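Local coordinates for protein 4-hydroxy-tetrahydrodipicolinate synthase (Thermotoga maritima, PDB 1O5K) that probably catalyses the condensation of pyruvate with aspartate semialdehyde to 4-hydroxy-tetrahydrodipicolinate in the diaminopimelate route to lysine, at residues V71-T74 / L75-V78; T61-E64 / D65-E68; T185-L188 / T189-R193. All coordinates share one frame; numbering follows the deposited sequence.

How the interactions relate
Followed from the N terminus, the three contacts come in series along one TIM-barrel chain; none encloses or crosses another, and each closes only a local turn, at the start of a helix in interaction 2 and towards the end of one in the others. Interaction 2 comes first, where the loop after strand 49-52 becomes helix 64-78. Interaction 1 takes up the last two turns of that same helix, their centres about 14 Å apart, before the chain passes to strand 84-87. The two thus mark the start and the end of the helix in one beta-alpha-beta unit. Interaction 3 ends helix 179-192, with its nearest atoms about 20 Å from those of interaction 1 and its centre about 35 Å from that of interaction 2, across the chain's centre.

Interaction 1 of 3, residues V71-T74 / L75-V78; sequences VSRT and LEIV. With CA (calcium ion), chain C.
The C-terminal turns of helix 64-78, the crossover helix between parallel strands 49-52 and 84-87 of the TIM barrel, carry an i to i+3 salt bridge on the flank next to helix 32-44. Arg73 NH1 donates to Glu76 OE2 at 2.7 Å, with an N-H...O angle of 160°. The oxygen lies in the guanidinium plane, whereas the nitrogen meets the anti side of OE2, tilted from the carboxylate plane, and the guanidinium and carboxylate planes stand 78° apart. Arg73 reaches this position with CG anti to its own N (chi1 -171°) and a bend at chi2, which folds the chain towards the next turn. There Ile77 CG1 lies over one guanidinium face near its rim, 3.9 Å from Arg73 NE. Arginine suits the place because its flat head can rest on an aliphatic carbon while its edge binds acids: NH2 makes a second salt bridge, to Glu36 of helix 32-44. Shortened to an alanine, this position would probably leave Glu76 and Glu36 without their shared cationic partner and take the flat cover from Ile77 CG1.

On the inner side, branched residues suit the packing against the strands. Val71 CG1 and Leu75 CD1 run side by side at 3.9 Å, Val71 touching Val86 and Leu75 touching Val84. Thr74 lies against both strands, touching Val84 and also Leu50 and Val52; its buried OG1 is bonded to Tyr35 OH and Leu70 O.

At the helix end Glu76 O binds the calcium ion at 2.3 Å, joined by Asp79 OD1 and three waters. Glu76 thus divides its work, the carboxylate pairing with arginine and the carbonyl binding metal; the cation would probably be favoured by the partial negative charge that carbonyls gather at a helix C-terminus.

Interaction 2 of 3, residues T61-E64 / D65-E68; sequences TVNE and DERE
Asn63 and Glu66 grip each other reciprocally, side chain to backbone in both directions. Asn63 OD1 accepts from Glu66 N at 2.9 Å, and Glu66 OE1 accepts from Asn63 N at 2.9 Å, both nearly straight at 173°. The Asn63 amide and the Glu66 carboxylate lie stacked with their planes 18° apart, Asn63 CG 3.4 Å from Glu66 OE1. Asn63 holds CG between its N and its carbonyl carbon (chi1 80°), which turns OD1 back over the first turn.

This is a capping box, with Asn63 as the N-cap of helix 64-78. Asparagine fits because its short side chain offers a carbonyl oxygen to the first-turn N-H, and glutamate three places on is long enough to return the bond.

Next to the box, Val62 CG1 presses on Glu66 CB at 3.5 Å and meets Arg67 CG at 3.9 Å, so that valine's methyl packs on the aliphatic parts of both charged chains. A water spans Val62 O and Arg67 NH1, meeting the guanidinium at its edge, while NH2 of the same arginine donates to Gly87 O. Further out, Arg282 pairs with Glu66 OE2 and donates to Thr61 O, which probably fixes the glutamate carboxylate for its bond to Asn63 N, and Glu64 OE2 forms a salt bridge with Lys95.

Interaction 3 of 3, residues T185-L188 / T189-R193; sequences TVSL and TKQAR
Thr189 folds its hydroxyl back on the preceding turn, where Thr185 O takes two bonds: one from Thr189 OG1 at 2.7 Å and one from Thr189 N at 3.1 Å, arriving from opposite faces of the carbonyl plane. With OG1 lying between N and the carbonyl carbon (chi1 60°), the threonine meets its own hydroxyl's need inside the helix and turns CG2 anti to its carbonyl carbon. That suits a buried place, where Thr189 packs on Ala159, Phe196 and Val198. Thr185 is buried too, its OG1 bonded to Glu174.

These turns end helix 179-192, one of the outer helices of the TIM barrel. Helix 156-165 packs alongside, Leu188 touching its Pro156 and Ala160.

The other flank is looser. Gln191 reaches back so that NE2 approaches Ser187 OG at 3.0 Å, but the bond is weak, its N-H...O angle only 132°. Serine is small enough to sit against Arg249 of a neighbouring subunit, and the flexible glutamine can lie along the exposed surface. Between the two flanks, Lys190 lays its CD along Val186 CG1 at 4.0 Å, pointing the same way, and carries NZ to a hydrogen bond with Phe196 O and a salt bridge with Asp215.

Interaction 1 of 3, residues V71-T74 / L75-V78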
loop_
_atom_site.group_PDB
_atom_site.type_symbol
_atom_site.label_atom_id
_atom_site.label_comp_id
_atom_site.label_asym_id
_atom_site.label_seq_id
_atom_site.Cartn_x
_atom_site.Cartn_y
_atom_site.Cartn_z
ATOM N N VAL A 71 -5.198 -18.477 33.355
ATOM C CA VAL A 71 -6.351 -17.615 33.629
ATOM C C VAL A 71 -6.657 -17.683 35.137
ATOM O O VAL A 71 -6.868 -16.647 35.802
ATOM C CB VAL A 71 -7.560 -18.013 32.787
ATOM C CG1 VAL A 71 -8.894 -17.362 33.336
ATOM C CG2 VAL A 71 -7.275 -17.647 31.336
ATOM N N SER A 72 -6.743 -18.900 35.664
ATOM C CA SER A 72 -7.084 -19.087 37.073
ATOM C C SER A 72 -6.069 -18.406 37.965
ATOM O O SER A 72 -6.443 -17.744 38.957
ATOM C CB SER A 72 -7.168 -20.575 37.403
ATOM O OG SER A 72 -8.282 -21.122 36.702
ATOM N N ARG A 73 -4.784 -18.544 37.625
ATOM C CA ARG A 73 -3.758 -17.924 38.457
ATOM C C ARG A 73 -3.835 -16.384 38.415
ATOM O O ARG A 73 -3.604 -15.739 39.411
ATOM C CB ARG A 73 -2.360 -18.393 38.079
ATOM C CG ARG A 73 -1.266 -17.944 39.053
ATOM C CD ARG A 73 -1.560 -18.438 40.505
ATOM N NE ARG A 73 -0.742 -17.812 41.539
ATOM C CZ ARG A 73 -1.075 -17.750 42.848
ATOM N NH1 ARG A 73 -2.227 -18.241 43.297
ATOM N NH2 ARG A 73 -0.259 -17.174 43.724
ATOM N N THR A 74 -4.183 -15.799 37.264
ATOM C CA THR A 74 -4.307 -14.350 37.150
ATOM C C THR A 74 -5.437 -13.870 38.056
ATOM O O THR A 74 -5.272 -12.943 38.867
ATOM C CB THR A 74 -4.612 -13.958 35.719
ATOM O OG1 THR A 74 -3.607 -14.519 34.849
ATOM C CG2 THR A 74 -4.532 -12.438 35.586
ATOM N N LEU A 75 -6.577 -14.555 37.965
ATOM C CA LEU A 75 -7.724 -14.198 38.851
ATOM C C LEU A 75 -7.369 -14.294 40.330
ATOM O O LEU A 75 -7.786 -13.442 41.129
ATOM C CB LEU A 75 -8.956 -15.004 38.478
ATOM C CG LEU A 75 -9.570 -14.735 37.121
ATOM C CD1 LEU A 75 -10.368 -15.960 36.665
ATOM C CD2 LEU A 75 -10.452 -13.458 37.157
ATOM N N GLU A 76 -6.622 -15.325 40.709
ATOM C CA GLU A 76 -6.141 -15.511 42.077
ATOM C C GLU A 76 -5.242 -14.374 42.566
ATOM O O GLU A 76 -5.461 -13.827 43.635
ATOM C CB GLU A 76 -5.384 -16.831 42.212
ATOM C CG GLU A 76 -6.324 -18.022 42.149
ATOM C CD GLU A 76 -5.600 -19.358 42.069
ATOM O OE1 GLU A 76 -6.300 -20.399 42.028
ATOM O OE2 GLU A 76 -4.360 -19.373 42.042
ATOM N N ILE A 77 -4.251 -13.986 41.773
ATOM C CA ILE A 77 -3.361 -12.879 42.187
ATOM C C ILE A 77 -4.034 -11.505 42.283
ATOM O O ILE A 77 -3.776 -10.739 43.196
ATOM C CB ILE A 77 -2.189 -12.755 41.210
ATOM C CG1 ILE A 77 -1.347 -14.009 41.249
ATOM C CG2 ILE A 77 -1.332 -11.527 41.585
ATOM C CD1 ILE A 77 -0.460 -14.112 40.011
ATOM N N VAL A 78 -4.911 -11.211 41.349
ATOM C CA VAL A 78 -5.551 -9.882 41.231
ATOM C C VAL A 78 -6.590 -9.624 42.302
ATOM O O VAL A 78 -6.926 -8.439 42.616
ATOM C CB VAL A 78 -6.149 -9.723 39.794
ATOM C CG1 VAL A 78 -7.040 -8.519 39.651
ATOM C CG2 VAL A 78 -4.997 -9.644 38.716
HETATM CA CA CA C . -5.970 -14.380 45.835
HETATM O O HOH W 1 -8.726 -14.536 45.154
HETATM O O HOH W 2 -4.207 -13.148 46.756
HETATM O O HOH W 3 -3.861 -15.392 45.871
#

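Interaction 2 of 3, residues T61-E64 / D65-E68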
loop_
_atom_site.group_PDB
_atom_site.type_symbol
_atom_site.label_atom_id
_atom_site.label_comp_id
_atom_site.label_asym_id
_atom_site.label_seq_id
_atom_site.Cartn_x
_atom_site.Cartn_y
_atom_site.Cartn_z
ATOM N N THR A 61 0.156 -20.491 20.755
ATOM C CA THR A 61 0.984 -21.598 21.178
ATOM C C THR A 61 0.788 -22.071 22.627
ATOM O O THR A 61 1.532 -22.945 23.112
ATOM C CB THR A 61 2.466 -21.283 20.956
ATOM O OG1 THR A 61 2.800 -20.108 21.654
ATOM C CG2 THR A 61 2.760 -21.019 19.497
ATOM N N VAL A 62 -0.231 -21.542 23.299
ATOM C CA VAL A 62 -0.555 -21.968 24.665
ATOM C C VAL A 62 -1.741 -22.913 24.590
ATOM O O VAL A 62 -2.782 -22.557 24.060
ATOM C CB VAL A 62 -0.878 -20.762 25.514
ATOM C CG1 VAL A 62 -1.307 -21.185 26.907
ATOM C CG2 VAL A 62 0.374 -19.854 25.611
ATOM N N ASN A 63 -1.578 -24.103 25.151
ATOM C CA ASN A 63 -2.546 -25.173 24.978
ATOM C C ASN A 63 -3.703 -25.013 25.969
ATOM O O ASN A 63 -3.653 -24.172 26.864
ATOM C CB ASN A 63 -1.851 -26.538 24.999
ATOM C CG ASN A 63 -1.531 -27.038 26.392
ATOM O OD1 ASN A 63 -2.232 -26.736 27.369
ATOM N ND2 ASN A 63 -0.477 -27.849 26.491
ATOM N N GLU A 64 -4.779 -25.770 25.801
ATOM C CA GLU A 64 -5.963 -25.504 26.617
ATOM C C GLU A 64 -5.736 -25.659 28.111
ATOM O O GLU A 64 -6.256 -24.873 28.902
ATOM C CB GLU A 64 -7.146 -26.387 26.186
ATOM C CG GLU A 64 -7.694 -26.061 24.800
ATOM C CD GLU A 64 -9.213 -26.225 24.711
ATOM O OE1 GLU A 64 -9.772 -27.182 25.329
ATOM O OE2 GLU A 64 -9.848 -25.380 24.033
ATOM N N ASP A 65 -5.000 -26.679 28.524
ATOM C CA ASP A 65 -4.736 -26.874 29.939
ATOM C C ASP A 65 -3.890 -25.721 30.509
ATOM O O ASP A 65 -4.149 -25.210 31.586
ATOM C CB ASP A 65 -4.107 -28.238 30.180
ATOM C CG ASP A 65 -5.129 -29.391 29.986
ATOM O OD1 ASP A 65 -6.269 -29.268 30.539
ATOM O OD2 ASP A 65 -4.892 -30.437 29.306
ATOM N N GLU A 66 -2.925 -25.256 29.736
ATOM C CA GLU A 66 -2.137 -24.081 30.112
ATOM C C GLU A 66 -2.945 -22.786 30.255
ATOM O O GLU A 66 -2.696 -21.979 31.160
ATOM C CB GLU A 66 -1.007 -23.884 29.075
ATOM C CG GLU A 66 0.069 -24.911 29.247
ATOM C CD GLU A 66 1.052 -24.929 28.098
ATOM O OE1 GLU A 66 0.682 -24.501 26.981
ATOM O OE2 GLU A 66 2.199 -25.374 28.328
ATOM N N ARG A 67 -3.902 -22.593 29.358
ATOM C CA ARG A 67 -4.773 -21.433 29.397
ATOM C C ARG A 67 -5.544 -21.458 30.723
ATOM O O ARG A 67 -5.658 -20.426 31.399
ATOM C CB ARG A 67 -5.792 -21.496 28.275
ATOM C CG ARG A 67 -5.239 -21.344 26.916
ATOM C CD ARG A 67 -6.309 -21.563 25.814
ATOM N NE ARG A 67 -7.449 -20.657 25.945
ATOM C CZ ARG A 67 -7.537 -19.447 25.372
ATOM N NH1 ARG A 67 -6.568 -18.966 24.602
ATOM N NH2 ARG A 67 -8.608 -18.710 25.577
ATOM N N GLU A 68 -6.078 -22.628 31.086
ATOM C CA GLU A 68 -6.856 -22.721 32.320
ATOM C C GLU A 68 -5.989 -22.305 33.508
ATOM O O GLU A 68 -6.405 -21.502 34.341
ATOM C CB GLU A 68 -7.423 -24.129 32.521
ATOM C CG GLU A 68 -7.946 -24.288 33.933
ATOM C CD GLU A 68 -8.778 -25.524 34.141
ATOM O OE1 GLU A 68 -8.979 -25.850 35.331
ATOM O OE2 GLU A 68 -9.225 -26.133 33.134
HETATM O O HOH W 4 -4.026 -20.103 23.874
#

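Interaction 3 of 3, residues T185-L188 / T189-R193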
loop_
_atom_site.group_PDB
_atom_site.type_symbol
_atom_site.label_atom_id
_atom_site.label_comp_id
_atom_site.label_asym_id
_atom_site.label_seq_id
_atom_site.Cartn_x
_atom_site.Cartn_y
_atom_site.Cartn_z
ATOM N N THR A 185 -14.319 4.900 14.052
ATOM C CA THR A 185 -14.670 3.878 15.029
ATOM C C THR A 185 -15.173 4.523 16.311
ATOM O O THR A 185 -16.259 4.201 16.760
ATOM C CB THR A 185 -13.515 2.965 15.277
ATOM O OG1 THR A 185 -13.284 2.189 14.075
ATOM C CG2 THR A 185 -13.817 1.975 16.301
ATOM N N VAL A 186 -14.432 5.483 16.847
ATOM C CA VAL A 186 -14.875 6.179 18.043
ATOM C C VAL A 186 -16.212 6.880 17.796
ATOM O O VAL A 186 -17.143 6.702 18.556
ATOM C CB VAL A 186 -13.868 7.193 18.563
ATOM C CG1 VAL A 186 -14.485 7.961 19.755
ATOM C CG2 VAL A 186 -12.609 6.483 19.007
ATOM N N SER A 187 -16.298 7.694 16.737
ATOM C CA SER A 187 -17.492 8.523 16.470
ATOM C C SER A 187 -18.725 7.640 16.255
ATOM O O SER A 187 -19.789 7.851 16.851
ATOM C CB SER A 187 -17.264 9.344 15.192
ATOM O OG SER A 187 -18.475 10.040 14.859
ATOM N N LEU A 188 -18.593 6.643 15.387
ATOM C CA LEU A 188 -19.805 5.943 14.956
ATOM C C LEU A 188 -20.291 4.982 16.028
ATOM O O LEU A 188 -21.499 4.816 16.197
ATOM C CB LEU A 188 -19.553 5.207 13.671
ATOM C CG LEU A 188 -19.426 6.025 12.386
ATOM C CD1 LEU A 188 -19.415 5.075 11.224
ATOM C CD2 LEU A 188 -20.587 7.054 12.217
ATOM N N THR A 189 -19.363 4.293 16.728
ATOM C CA THR A 189 -19.798 3.338 17.772
ATOM C C THR A 189 -20.499 4.064 18.945
ATOM O O THR A 189 -21.534 3.613 19.445
ATOM C CB THR A 189 -18.681 2.421 18.292
ATOM O OG1 THR A 189 -17.623 3.203 18.863
ATOM C CG2 THR A 189 -18.030 1.573 17.179
ATOM N N LYS A 190 -19.967 5.224 19.342
ATOM C CA LYS A 190 -20.508 5.944 20.469
ATOM C C LYS A 190 -21.774 6.631 20.116
ATOM O O LYS A 190 -22.615 6.868 20.970
ATOM C CB LYS A 190 -19.485 6.938 21.025
ATOM C CG LYS A 190 -18.405 6.176 21.792
ATOM C CD LYS A 190 -17.316 7.035 22.403
ATOM C CE LYS A 190 -16.183 6.175 23.021
ATOM N NZ LYS A 190 -16.544 5.519 24.351
ATOM N N GLN A 191 -21.933 6.955 18.848
ATOM C CA GLN A 191 -23.228 7.401 18.357
ATOM C C GLN A 191 -24.268 6.283 18.388
ATOM O O GLN A 191 -25.477 6.545 18.567
ATOM C CB GLN A 191 -23.126 7.910 16.948
ATOM C CG GLN A 191 -22.512 9.264 16.791
ATOM C CD GLN A 191 -22.598 9.744 15.319
ATOM O OE1 GLN A 191 -23.658 9.619 14.684
ATOM N NE2 GLN A 191 -21.485 10.277 14.785
ATOM N N ALA A 192 -23.847 5.048 18.172
ATOM C CA ALA A 192 -24.799 3.914 18.200
ATOM C C ALA A 192 -25.122 3.563 19.636
ATOM O O ALA A 192 -26.263 3.294 19.965
ATOM C CB ALA A 192 -24.253 2.721 17.509
ATOM N N ARG A 193 -24.130 3.673 20.511
ATOM C CA ARG A 193 -24.322 3.397 21.915
ATOM C C ARG A 193 -23.304 4.170 22.752
ATOM O O ARG A 193 -22.107 3.940 22.690
ATOM C CB ARG A 193 -24.164 1.924 22.072
ATOM C CG ARG A 193 -24.389 1.319 23.402
ATOM C CD ARG A 193 -24.385 -0.179 23.206
ATOM N NE ARG A 193 -23.637 -0.891 24.183
ATOM C CZ ARG A 193 -23.214 -2.128 24.040
ATOM N NH1 ARG A 193 -23.464 -2.827 22.934
ATOM N NH2 ARG A 193 -22.555 -2.677 25.036
#